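Local atomic coordinates of tRNA (guanine-N(1)-)-methyltransferase (Corynebacterium diphtheriae, PDB entry 7KFF), a protein that transfers a methyl group from S-adenosyl-L-methionine to N1 of a guanine in tRNA, probably the guanine just after the anticodon, as a member of the knotted SPOUT methyltransferases. Residues 22-27 against 52-57; 135-140 against 183-188; 231-236 against 272-277. All blocks are in the same frame, centred on the assembly; numbering follows the deposited sequence.

Contact 1 (22-27 against 52-57)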
loop_
_atom_site.group_PDB
_atom_site.type_symbol
_atom_site.label_atom_id
_atom_site.label_comp_id
_atom_site.label_asym_id
_atom_site.label_seq_id
_atom_site.Cartn_x
_atom_site.Cartn_y
_atom_site.Cartn_z
ATOM N N ILE A 22 -10.337 -5.699 13.049
ATOM C CA ILE A 22 -11.762 -6.003 12.944
ATOM C C ILE A 22 -12.143 -5.960 11.469
ATOM O O ILE A 22 -11.894 -4.956 10.788
ATOM C CB ILE A 22 -12.621 -5.029 13.764
ATOM C CG1 ILE A 22 -12.148 -4.971 15.217
ATOM C CG2 ILE A 22 -14.088 -5.438 13.690
ATOM C CD1 ILE A 22 -12.677 -3.783 15.993
ATOM N N THR A 23 -12.727 -7.051 10.977
ATOM C CA THR A 23 -12.880 -7.267 9.547
ATOM C C THR A 23 -13.983 -8.283 9.276
ATOM O O THR A 23 -14.228 -9.184 10.075
ATOM C CB THR A 23 -11.540 -7.784 8.973
ATOM O OG1 THR A 23 -11.730 -8.248 7.630
ATOM C CG2 THR A 23 -10.996 -8.965 9.808
ATOM N N ILE A 24 -14.605 -8.177 8.098
ATOM C CA ILE A 24 -15.484 -9.260 7.649
ATOM C C ILE A 24 -14.740 -10.372 6.899
ATOM O O ILE A 24 -15.365 -11.375 6.521
ATOM C CB ILE A 24 -16.690 -8.759 6.821
ATOM C CG1 ILE A 24 -16.235 -8.048 5.555
ATOM C CG2 ILE A 24 -17.616 -7.911 7.693
ATOM C CD1 ILE A 24 -17.344 -7.835 4.548
ATOM N N PHE A 25 -13.429 -10.241 6.699
ATOM C CA PHE A 25 -12.601 -11.270 6.061
ATOM C C PHE A 25 -11.382 -11.555 6.930
ATOM O O PHE A 25 -10.238 -11.234 6.555
ATOM C CB PHE A 25 -12.145 -10.843 4.663
ATOM C CG PHE A 25 -13.271 -10.690 3.686
ATOM C CD1 PHE A 25 -13.935 -11.803 3.213
ATOM C CD2 PHE A 25 -13.670 -9.438 3.250
ATOM C CE1 PHE A 25 -14.982 -11.669 2.320
ATOM C CE2 PHE A 25 -14.707 -9.291 2.334
ATOM C CZ PHE A 25 -15.374 -10.429 1.884
ATOM N N PRO A 26 -11.580 -12.220 8.074
ATOM C CA PRO A 26 -10.421 -12.529 8.931
ATOM C C PRO A 26 -9.278 -13.235 8.217
ATOM O O PRO A 26 -8.106 -13.014 8.546
ATOM C CB PRO A 26 -11.009 -13.424 10.027
ATOM C CG PRO A 26 -12.460 -13.211 9.984
ATOM C CD PRO A 26 -12.861 -12.645 8.667
ATOM N N GLU A 27 -9.602 -14.120 7.268
ATOM C CA GLU A 27 -8.590 -14.884 6.549
ATOM C C GLU A 27 -7.632 -13.982 5.777
ATOM O O GLU A 27 -6.488 -14.385 5.501
ATOM C CB GLU A 27 -9.297 -15.880 5.618
ATOM C CG GLU A 27 -10.226 -15.271 4.533
ATOM C CD GLU A 27 -11.683 -15.004 4.957
ATOM O OE1 GLU A 27 -11.988 -14.870 6.159
ATOM O OE2 GLU A 27 -12.540 -14.940 4.050
ATOM N N ASP A 52 -13.847 -11.243 13.590
ATOM C CA ASP A 52 -14.907 -11.172 12.591
ATOM C C ASP A 52 -15.943 -10.156 13.037
ATOM O O ASP A 52 -16.627 -10.369 14.038
ATOM C CB ASP A 52 -15.536 -12.561 12.459
ATOM C CG ASP A 52 -16.505 -12.686 11.292
ATOM O OD1 ASP A 52 -16.952 -11.659 10.760
ATOM O OD2 ASP A 52 -16.815 -13.847 10.927
ATOM N N LEU A 53 -16.082 -9.079 12.273
ATOM C CA LEU A 53 -17.070 -8.047 12.588
ATOM C C LEU A 53 -18.469 -8.618 12.754
ATOM O O LEU A 53 -19.276 -8.076 13.523
ATOM C CB LEU A 53 -17.055 -7.004 11.467
ATOM C CG LEU A 53 -18.019 -5.817 11.605
ATOM C CD1 LEU A 53 -17.648 -4.934 12.780
ATOM C CD2 LEU A 53 -18.088 -5.051 10.293
ATOM N N ARG A 54 -18.785 -9.700 12.041
ATOM C CA ARG A 54 -20.128 -10.271 12.127
ATOM C C ARG A 54 -20.456 -10.820 13.505
ATOM O O ARG A 54 -21.641 -11.021 13.808
ATOM C CB ARG A 54 -20.300 -11.360 11.075
ATOM C CG ARG A 54 -20.287 -10.796 9.679
ATOM C CD ARG A 54 -20.742 -11.804 8.624
ATOM N NE ARG A 54 -20.239 -11.350 7.335
ATOM C CZ ARG A 54 -20.833 -10.472 6.538
ATOM N NH1 ARG A 54 -22.001 -9.939 6.863
ATOM N NH2 ARG A 54 -20.239 -10.112 5.416
ATOM N N LEU A 55 -19.456 -11.053 14.351
ATOM C CA LEU A 55 -19.751 -11.466 15.714
ATOM C C LEU A 55 -20.646 -10.454 16.400
ATOM O O LEU A 55 -21.384 -10.808 17.317
ATOM C CB LEU A 55 -18.458 -11.590 16.514
ATOM C CG LEU A 55 -17.553 -12.769 16.173
ATOM C CD1 LEU A 55 -16.240 -12.659 16.948
ATOM C CD2 LEU A 55 -18.253 -14.077 16.480
ATOM N N TRP A 56 -20.591 -9.193 15.971
ATOM C CA TRP A 56 -21.352 -8.119 16.582
ATOM C C TRP A 56 -22.629 -7.773 15.813
ATOM O O TRP A 56 -23.306 -6.799 16.155
ATOM C CB TRP A 56 -20.460 -6.885 16.749
ATOM C CG TRP A 56 -19.417 -7.060 17.813
ATOM C CD1 TRP A 56 -19.566 -6.798 19.144
ATOM C CD2 TRP A 56 -18.075 -7.553 17.653
ATOM N NE1 TRP A 56 -18.413 -7.097 19.821
ATOM C CE2 TRP A 56 -17.476 -7.551 18.926
ATOM C CE3 TRP A 56 -17.323 -7.973 16.558
ATOM C CZ2 TRP A 56 -16.157 -7.944 19.128
ATOM C CZ3 TRP A 56 -16.025 -8.367 16.757
ATOM C CH2 TRP A 56 -15.445 -8.346 18.031
ATOM N N ALA A 57 -22.985 -8.546 14.794
ATOM C CA ALA A 57 -24.225 -8.315 14.063
ATOM C C ALA A 57 -25.363 -9.036 14.776
ATOM O O ALA A 57 -25.237 -10.212 15.134
ATOM C CB ALA A 57 -24.109 -8.799 12.622
HETATM O O HOH W 1 -17.541 -12.214 8.062
HETATM O O HOH W 2 -17.721 -11.609 4.788
#

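Contact 2 (135-140 against 183-188)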
loop_
_atom_site.group_PDB
_atom_site.type_symbol
_atom_site.label_atom_id
_atom_site.label_comp_id
_atom_site.label_asym_id
_atom_site.label_seq_id
_atom_site.Cartn_x
_atom_site.Cartn_y
_atom_site.Cartn_z
ATOM N N LYS A 135 -5.212 6.316 25.759
ATOM C CA LYS A 135 -6.134 5.617 24.890
ATOM C C LYS A 135 -5.357 4.808 23.856
ATOM O O LYS A 135 -4.290 5.225 23.416
ATOM C CB LYS A 135 -7.014 6.619 24.154
ATOM C CG LYS A 135 -7.955 7.413 25.044
ATOM C CD LYS A 135 -8.772 8.410 24.242
ATOM C CE LYS A 135 -9.756 9.149 25.133
ATOM N NZ LYS A 135 -10.461 10.234 24.398
ATOM N N PRO A 136 -5.884 3.669 23.433
ATOM C CA PRO A 136 -5.266 2.943 22.318
ATOM C C PRO A 136 -5.424 3.720 21.026
ATOM O O PRO A 136 -6.261 4.613 20.906
ATOM C CB PRO A 136 -6.045 1.625 22.264
ATOM C CG PRO A 136 -7.314 1.907 22.987
ATOM C CD PRO A 136 -7.072 2.980 23.967
ATOM N N LEU A 137 -4.617 3.356 20.043
ATOM C CA LEU A 137 -4.666 3.970 18.724
ATOM C C LEU A 137 -5.602 3.163 17.833
ATOM O O LEU A 137 -5.463 1.939 17.741
ATOM C CB LEU A 137 -3.272 3.984 18.096
ATOM C CG LEU A 137 -3.136 4.590 16.699
ATOM C CD1 LEU A 137 -3.474 6.070 16.706
ATOM C CD2 LEU A 137 -1.729 4.377 16.163
ATOM N N LEU A 138 -6.553 3.844 17.185
ATOM C CA LEU A 138 -7.426 3.260 16.178
ATOM C C LEU A 138 -7.034 3.793 14.811
ATOM O O LEU A 138 -7.098 5.008 14.571
ATOM C CB LEU A 138 -8.888 3.583 16.461
ATOM C CG LEU A 138 -9.888 3.104 15.418
ATOM C CD1 LEU A 138 -9.909 1.583 15.347
ATOM C CD2 LEU A 138 -11.282 3.637 15.673
ATOM N N LEU A 139 -6.615 2.884 13.933
ATOM C CA LEU A 139 -6.306 3.218 12.547
ATOM C C LEU A 139 -7.461 2.780 11.652
ATOM O O LEU A 139 -7.914 1.634 11.721
ATOM C CB LEU A 139 -5.004 2.577 12.092
ATOM C CG LEU A 139 -3.787 3.083 12.859
ATOM C CD1 LEU A 139 -2.536 2.427 12.330
ATOM C CD2 LEU A 139 -3.645 4.591 12.817
ATOM N N VAL A 140 -7.942 3.712 10.842
ATOM C CA VAL A 140 -9.068 3.501 9.945
ATOM C C VAL A 140 -8.581 3.742 8.528
ATOM O O VAL A 140 -8.475 4.892 8.083
ATOM C CB VAL A 140 -10.245 4.439 10.279
ATOM C CG1 VAL A 140 -11.415 4.117 9.359
ATOM C CG2 VAL A 140 -10.641 4.351 11.756
ATOM N N THR A 183 -12.948 6.751 23.049
ATOM C CA THR A 183 -12.230 5.582 23.534
ATOM C C THR A 183 -10.824 5.466 22.985
ATOM O O THR A 183 -9.957 4.878 23.636
ATOM C CB THR A 183 -13.011 4.319 23.136
ATOM O OG1 THR A 183 -14.334 4.412 23.684
ATOM C CG2 THR A 183 -12.344 3.059 23.643
ATOM N N TYR A 184 -10.598 5.988 21.793
ATOM C CA TYR A 184 -9.352 5.811 21.073
ATOM C C TYR A 184 -8.797 7.164 20.647
ATOM O O TYR A 184 -9.541 8.125 20.454
ATOM C CB TYR A 184 -9.610 5.051 19.771
ATOM C CG TYR A 184 -10.062 3.608 19.888
ATOM C CD1 TYR A 184 -9.136 2.587 19.860
ATOM C CD2 TYR A 184 -11.420 3.277 19.962
ATOM C CE1 TYR A 184 -9.517 1.277 19.926
ATOM C CE2 TYR A 184 -11.822 1.962 20.043
ATOM C CZ TYR A 184 -10.842 0.963 20.017
ATOM O OH TYR A 184 -11.159 -0.368 20.071
ATOM N N ARG A 185 -7.474 7.208 20.418
ATOM C CA ARG A 185 -6.900 8.201 19.511
ATOM C C ARG A 185 -7.145 7.699 18.096
ATOM O O ARG A 185 -6.749 6.576 17.785
ATOM C CB ARG A 185 -5.411 8.355 19.791
ATOM C CG ARG A 185 -5.112 9.133 21.081
ATOM C CD ARG A 185 -3.617 9.066 21.481
ATOM N NE ARG A 185 -3.251 7.708 21.863
ATOM C CZ ARG A 185 -2.348 6.942 21.257
ATOM N NH1 ARG A 185 -1.636 7.388 20.229
ATOM N NH2 ARG A 185 -2.151 5.706 21.685
ATOM N N VAL A 186 -7.832 8.476 17.257
ATOM C CA VAL A 186 -8.323 7.994 15.968
ATOM C C VAL A 186 -7.545 8.655 14.841
ATOM O O VAL A 186 -7.391 9.880 14.825
ATOM C CB VAL A 186 -9.832 8.245 15.806
ATOM C CG1 VAL A 186 -10.336 7.736 14.471
ATOM C CG2 VAL A 186 -10.592 7.598 16.947
ATOM N N ARG A 187 -7.088 7.846 13.885
ATOM C CA ARG A 187 -6.438 8.336 12.680
ATOM C C ARG A 187 -7.032 7.631 11.468
ATOM O O ARG A 187 -6.983 6.403 11.364
ATOM C CB ARG A 187 -4.927 8.099 12.756
ATOM C CG ARG A 187 -4.216 8.243 11.441
ATOM C CD ARG A 187 -4.119 9.707 10.881
ATOM N NE ARG A 187 -3.435 9.623 9.597
ATOM C CZ ARG A 187 -2.117 9.597 9.442
ATOM N NH1 ARG A 187 -1.578 9.381 8.259
ATOM N NH2 ARG A 187 -1.341 9.806 10.484
ATOM N N GLU A 188 -7.560 8.402 10.539
ATOM C CA GLU A 188 -7.907 7.929 9.204
ATOM C C GLU A 188 -6.664 8.022 8.333
ATOM O O GLU A 188 -5.958 9.031 8.369
ATOM C CB GLU A 188 -9.023 8.795 8.616
ATOM C CG GLU A 188 -10.393 8.552 9.285
ATOM C CD GLU A 188 -11.448 9.567 8.898
ATOM O OE1 GLU A 188 -11.249 10.776 9.148
ATOM O OE2 GLU A 188 -12.493 9.166 8.354
#

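Contact 3 (231-236 against 272-277). With SAH (S-adenosyl-L-homocysteine), chain C.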
loop_
_atom_site.group_PDB
_atom_site.type_symbol
_atom_site.label_atom_id
_atom_site.label_comp_id
_atom_site.label_asym_id
_atom_site.label_seq_id
_atom_site.Cartn_x
_atom_site.Cartn_y
_atom_site.Cartn_z
ATOM N N ASP A 231 17.227 10.133 3.980
ATOM C CA ASP A 231 17.852 11.432 3.770
ATOM C C ASP A 231 17.114 12.257 2.721
ATOM O O ASP A 231 17.698 13.169 2.123
ATOM C CB ASP A 231 19.302 11.231 3.333
ATOM C CG ASP A 231 19.413 10.363 2.086
ATOM O OD1 ASP A 231 18.361 9.877 1.606
ATOM O OD2 ASP A 231 20.546 10.170 1.590
ATOM N N GLY A 232 15.849 11.943 2.476
ATOM C CA GLY A 232 15.065 12.623 1.472
ATOM C C GLY A 232 15.203 12.073 0.073
ATOM O O GLY A 232 14.502 12.548 -0.832
ATOM N N LEU A 233 16.053 11.068 -0.129
ATOM C CA LEU A 233 16.339 10.533 -1.447
ATOM C C LEU A 233 15.914 9.073 -1.527
ATOM O O LEU A 233 15.812 8.369 -0.515
ATOM C CB LEU A 233 17.843 10.601 -1.743
ATOM C CG LEU A 233 18.484 11.984 -1.766
ATOM C CD1 LEU A 233 19.987 11.855 -2.005
ATOM C CD2 LEU A 233 17.842 12.872 -2.804
ATOM N N LEU A 234 15.689 8.623 -2.759
ATOM C CA LEU A 234 15.453 7.212 -3.030
ATOM C C LEU A 234 16.769 6.442 -3.017
ATOM O O LEU A 234 17.810 6.975 -3.388
ATOM C CB LEU A 234 14.816 7.044 -4.410
ATOM C CG LEU A 234 13.531 7.815 -4.649
ATOM C CD1 LEU A 234 13.044 7.549 -6.087
ATOM C CD2 LEU A 234 12.476 7.455 -3.633
ATOM N N GLU A 235 16.720 5.177 -2.603
ATOM C CA GLU A 235 17.920 4.355 -2.667
ATOM C C GLU A 235 18.247 3.996 -4.113
ATOM O O GLU A 235 17.358 3.799 -4.945
ATOM C CB GLU A 235 17.748 3.063 -1.863
ATOM C CG GLU A 235 17.934 3.220 -0.353
ATOM C CD GLU A 235 19.389 3.402 0.074
ATOM O OE1 GLU A 235 19.624 4.141 1.057
ATOM O OE2 GLU A 235 20.291 2.797 -0.557
ATOM N N GLY A 236 19.540 3.906 -4.408
ATOM C CA GLY A 236 20.005 3.466 -5.705
ATOM C C GLY A 236 20.010 1.949 -5.832
ATOM O O GLY A 236 19.577 1.196 -4.940
ATOM N N LYS A 272 20.644 10.113 -8.704
ATOM C CA LYS A 272 20.209 9.797 -10.061
ATOM C C LYS A 272 18.831 9.140 -10.047
ATOM O O LYS A 272 17.946 9.522 -10.823
ATOM C CB LYS A 272 21.236 8.870 -10.717
ATOM C CG LYS A 272 20.892 8.407 -12.114
ATOM C CD LYS A 272 22.085 7.631 -12.695
ATOM C CE LYS A 272 21.830 7.119 -14.101
ATOM N NZ LYS A 272 21.243 5.760 -14.078
ATOM N N ARG A 273 18.624 8.156 -9.163
ATOM C CA ARG A 273 17.324 7.498 -9.107
ATOM C C ARG A 273 16.255 8.506 -8.716
ATOM O O ARG A 273 15.156 8.504 -9.277
ATOM C CB ARG A 273 17.347 6.323 -8.128
ATOM C CG ARG A 273 16.001 5.580 -7.992
ATOM C CD ARG A 273 15.581 4.871 -9.272
ATOM N NE ARG A 273 16.374 3.664 -9.493
ATOM C CZ ARG A 273 16.041 2.447 -9.069
ATOM N NH1 ARG A 273 16.849 1.422 -9.323
ATOM N NH2 ARG A 273 14.898 2.244 -8.413
ATOM N N THR A 274 16.564 9.391 -7.762
ATOM C CA THR A 274 15.578 10.390 -7.348
ATOM C C THR A 274 15.272 11.357 -8.491
ATOM O O THR A 274 14.108 11.691 -8.738
ATOM C CB THR A 274 16.079 11.137 -6.107
ATOM O OG1 THR A 274 16.421 10.197 -5.077
ATOM C CG2 THR A 274 15.013 12.104 -5.592
ATOM N N TRP A 275 16.304 11.807 -9.202
ATOM C CA TRP A 275 16.083 12.668 -10.352
ATOM C C TRP A 275 15.236 11.977 -11.414
ATOM O O TRP A 275 14.339 12.597 -11.994
ATOM C CB TRP A 275 17.427 13.079 -10.942
ATOM C CG TRP A 275 17.300 13.895 -12.178
ATOM C CD1 TRP A 275 16.973 15.214 -12.263
ATOM C CD2 TRP A 275 17.479 13.437 -13.519
ATOM N NE1 TRP A 275 16.953 15.612 -13.577
ATOM C CE2 TRP A 275 17.257 14.538 -14.369
ATOM C CE3 TRP A 275 17.812 12.207 -14.083
ATOM C CZ2 TRP A 275 17.356 14.442 -15.751
ATOM C CZ3 TRP A 275 17.910 12.114 -15.459
ATOM C CH2 TRP A 275 17.680 13.223 -16.277
ATOM N N GLU A 276 15.512 10.698 -11.692
ATOM C CA GLU A 276 14.772 9.986 -12.733
ATOM C C GLU A 276 13.300 9.844 -12.384
ATOM O O GLU A 276 12.423 9.985 -13.252
ATOM C CB GLU A 276 15.346 8.577 -12.910
ATOM C CG GLU A 276 16.715 8.514 -13.531
ATOM C CD GLU A 276 17.339 7.124 -13.465
ATOM O OE1 GLU A 276 16.908 6.274 -12.636
ATOM O OE2 GLU A 276 18.272 6.884 -14.254
ATOM N N VAL A 277 13.013 9.506 -11.132
ATOM C CA VAL A 277 11.707 9.013 -10.745
ATOM C C VAL A 277 10.913 10.010 -9.912
ATOM O O VAL A 277 9.683 10.043 -10.016
ATOM C CB VAL A 277 11.904 7.683 -9.974
ATOM C CG1 VAL A 277 10.593 7.125 -9.525
ATOM C CG2 VAL A 277 12.682 6.654 -10.817
HETATM N N SAH C . 17.043 -0.834 1.453
HETATM C CA SAH C . 15.830 -0.734 0.667
HETATM C CB SAH C . 14.794 -1.599 1.353
HETATM C CG SAH C . 14.253 -2.747 0.522
HETATM S SD SAH C . 12.764 -3.215 1.384
HETATM C C SAH C . 15.273 0.674 0.552
HETATM O O SAH C . 14.913 1.297 1.549
HETATM O OXT SAH C . 15.148 1.204 -0.551
HETATM C "C5'" SAH C . 12.602 -4.860 0.701
HETATM C "C4'" SAH C . 11.595 -4.973 -0.424
HETATM O "O4'" SAH C . 10.285 -4.628 0.020
HETATM C "C3'" SAH C . 11.828 -4.107 -1.672
HETATM O "O3'" SAH C . 12.833 -4.620 -2.470
HETATM C "C2'" SAH C . 10.432 -4.132 -2.296
HETATM O "O2'" SAH C . 10.191 -5.348 -2.960
HETATM C "C1'" SAH C . 9.557 -4.075 -1.064
HETATM N N9 SAH C . 9.181 -2.698 -0.696
HETATM C C8 SAH C . 9.588 -1.985 0.410
HETATM N N7 SAH C . 8.960 -0.795 0.425
HETATM C C5 SAH C . 8.167 -0.731 -0.679
HETATM C C6 SAH C . 7.311 0.243 -1.176
HETATM N N6 SAH C . 7.113 1.440 -0.588
HETATM N N1 SAH C . 6.632 -0.021 -2.343
HETATM C C2 SAH C . 6.790 -1.227 -2.984
HETATM N N3 SAH C . 7.617 -2.196 -2.502
HETATM C C4 SAH C . 8.287 -1.933 -1.372
#

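Contact 1 (22-27 against 52-57)
D52 and T23 form a parallel bridge at the ends of their strands, with side chains that diverge. CA of D52 makes a CH...O contact to T23 O, while CB rests against CG of P26 at 4.0 Å. CG of D52 is anti to its backbone N (chi1 -171°), and OD1 accepts from R54 N at 3.0 Å, an Asx turn in which the donor stands above the carboxylate plane. The turn starts the 3-10 segment 53-56. L53 N donates to T23 O at 2.9 Å, from above the carbonyl plane, so the bridging carbonyl is held by one N-H and approached by one C-H. The side chain of L53 divides its two methyls: CD1 meets CG2 of I22 at 3.7 Å, and CD2 meets CG2 of I24 at 3.9 Å. R54 lies extended to NE and crosses I24, whose CG2 is over one face of the guanidinium, offset toward its rim, and whose CD1 is 3.8 Å from NH2. One water joins I24 O, D52 OD1 and R54 NE; a second links the same carbonyl to R54 NH2, while NH1 bonds K62 O. The contact thus fastens the turn after edge strand 46-52 to the end of strand 17-23. Helix 79-90 covers I22 and L53 through W82, strand 76-77 adds M77 against I24 and L53, and F25 packs on A35 of the second subunit.

Contact 2 (135-140 against 183-188)
R185 grips the carbonyl of K135 side-on, NE at 3.1 Å and NH2 at 2.8 Å from the one oxygen O. Its CG is anti to the carbonyl carbon, and the bend at chi3 (-67°) swings NE round toward the neighbouring strand. K135 O lies at the edge of the guanidinium, in its plane; NE stands above the carbonyl plane, whereas NH2 approaches nearly along the C=O axis. CA of L137 lies over one guanidinium face, offset toward the rim, and E159 holds NH2 in a salt bridge. K135 itself runs fully extended beyond CG, its methylenes passing T183 O before NZ reaches E132. On the other side of the sheet, chi1 (-67°) sets CG of Y184 anti to its carbonyl carbon; the ring beyond meets P136 and L138. CD1 of Y184 lies 3.7 Å from CG of P136, the two side chains crossing at about a right angle, and 3.6 Å from CB of L138. The backbones are neighbouring parallel strands in the central sheet of the SPOUT fold, where L138 N to R185 O (2.8 Å), R187 N to L138 O and V140 N to R187 O follow one another. L137 and L139 share a face with R185 and R187; L138 and V140 share the opposite one with V186 and E188. Helix 174-180 packs on L138, V186 and E188, and the phenol OH of Y184 bonds L86 O of helix 79-90. CD2 of L139 touches CB of R187 at 3.7 Å. R187 then bends at chi2 (70°), leading away from L139, and NE bonds E188 O at 2.9 Å.

Contact 3 (231-236 against 272-277)
T274 holds OG1 anti to its carbonyl carbon (chi1 -54°), and this torsion places the hydroxyl where it meets both L234 N and S270 O. L234 has its CG likewise anti to the carbonyl carbon (chi1 -56°); with chi2 near 180° its CD1 reaches R273 and V277, and the side chain crosses T274 obliquely. L234 N donates to T274 OG1 at 2.9 Å, with an N-H...O angle of 155°. Since S270 lies one turn earlier in the helix, OG1 ties the loop backbone to the helix backbone. CB of L233 and CB of L234 each lie 3.6 Å from OG1 of T274. CD2 of L233 comes to 4.0 Å from CG2 of T274, the two side chains crossing at about a right angle. On the neighbouring part of the helix, CD1 of L234 lies 4.0 Å from CG of R273 and 4.1 Å from CB of V277. CG of R273 also lies 3.8 Å from E235 O; the chain then bends at chi2 and chi3, and NH2 bonds A144 O of the second subunit. Before the leucines, D231 OD1 accepts from L233 N at 3.1 Å, an Asx turn that passes through G232. E235 points away from the helix, and its CG approaches OXT of S-adenosyl-L-homocysteine, whose site is completed by S228 and D227 of this chain and by P141, I191 and Y194 of the second subunit. The contact therefore joins the loop beside the bound S-adenosyl-L-homocysteine to the end of helix 259-277. Helix 279-283 packs on L233 and T274 through L282, helix 289-299 lies against W275, and P143 of the second subunit packs on L234.

Overall arrangement
Along the chain the three contacts come in series. Contacts 1 and 2 belong to one parallel sheet, their centres 18 Å apart and their nearest atoms about 6 Å: contact 1 joins the ends of strands 46-52 and 17-23 at one edge, contact 2 the strands 137-141 and 185-190 farther across, with strand 161-165 between. Helix 79-90 packs on both. Contact 3, in the C-terminal helical part, lies across the chain's centre, its centre 41 Å from that of contact 1 and 33 Å from that of contact 2. In the dimer contact 3 meets the other subunit, and the S-adenosyl-L-homocysteine beside 231-236 is hydrogen-bonded by both, consistent with a methyltransferase site built by the dimer.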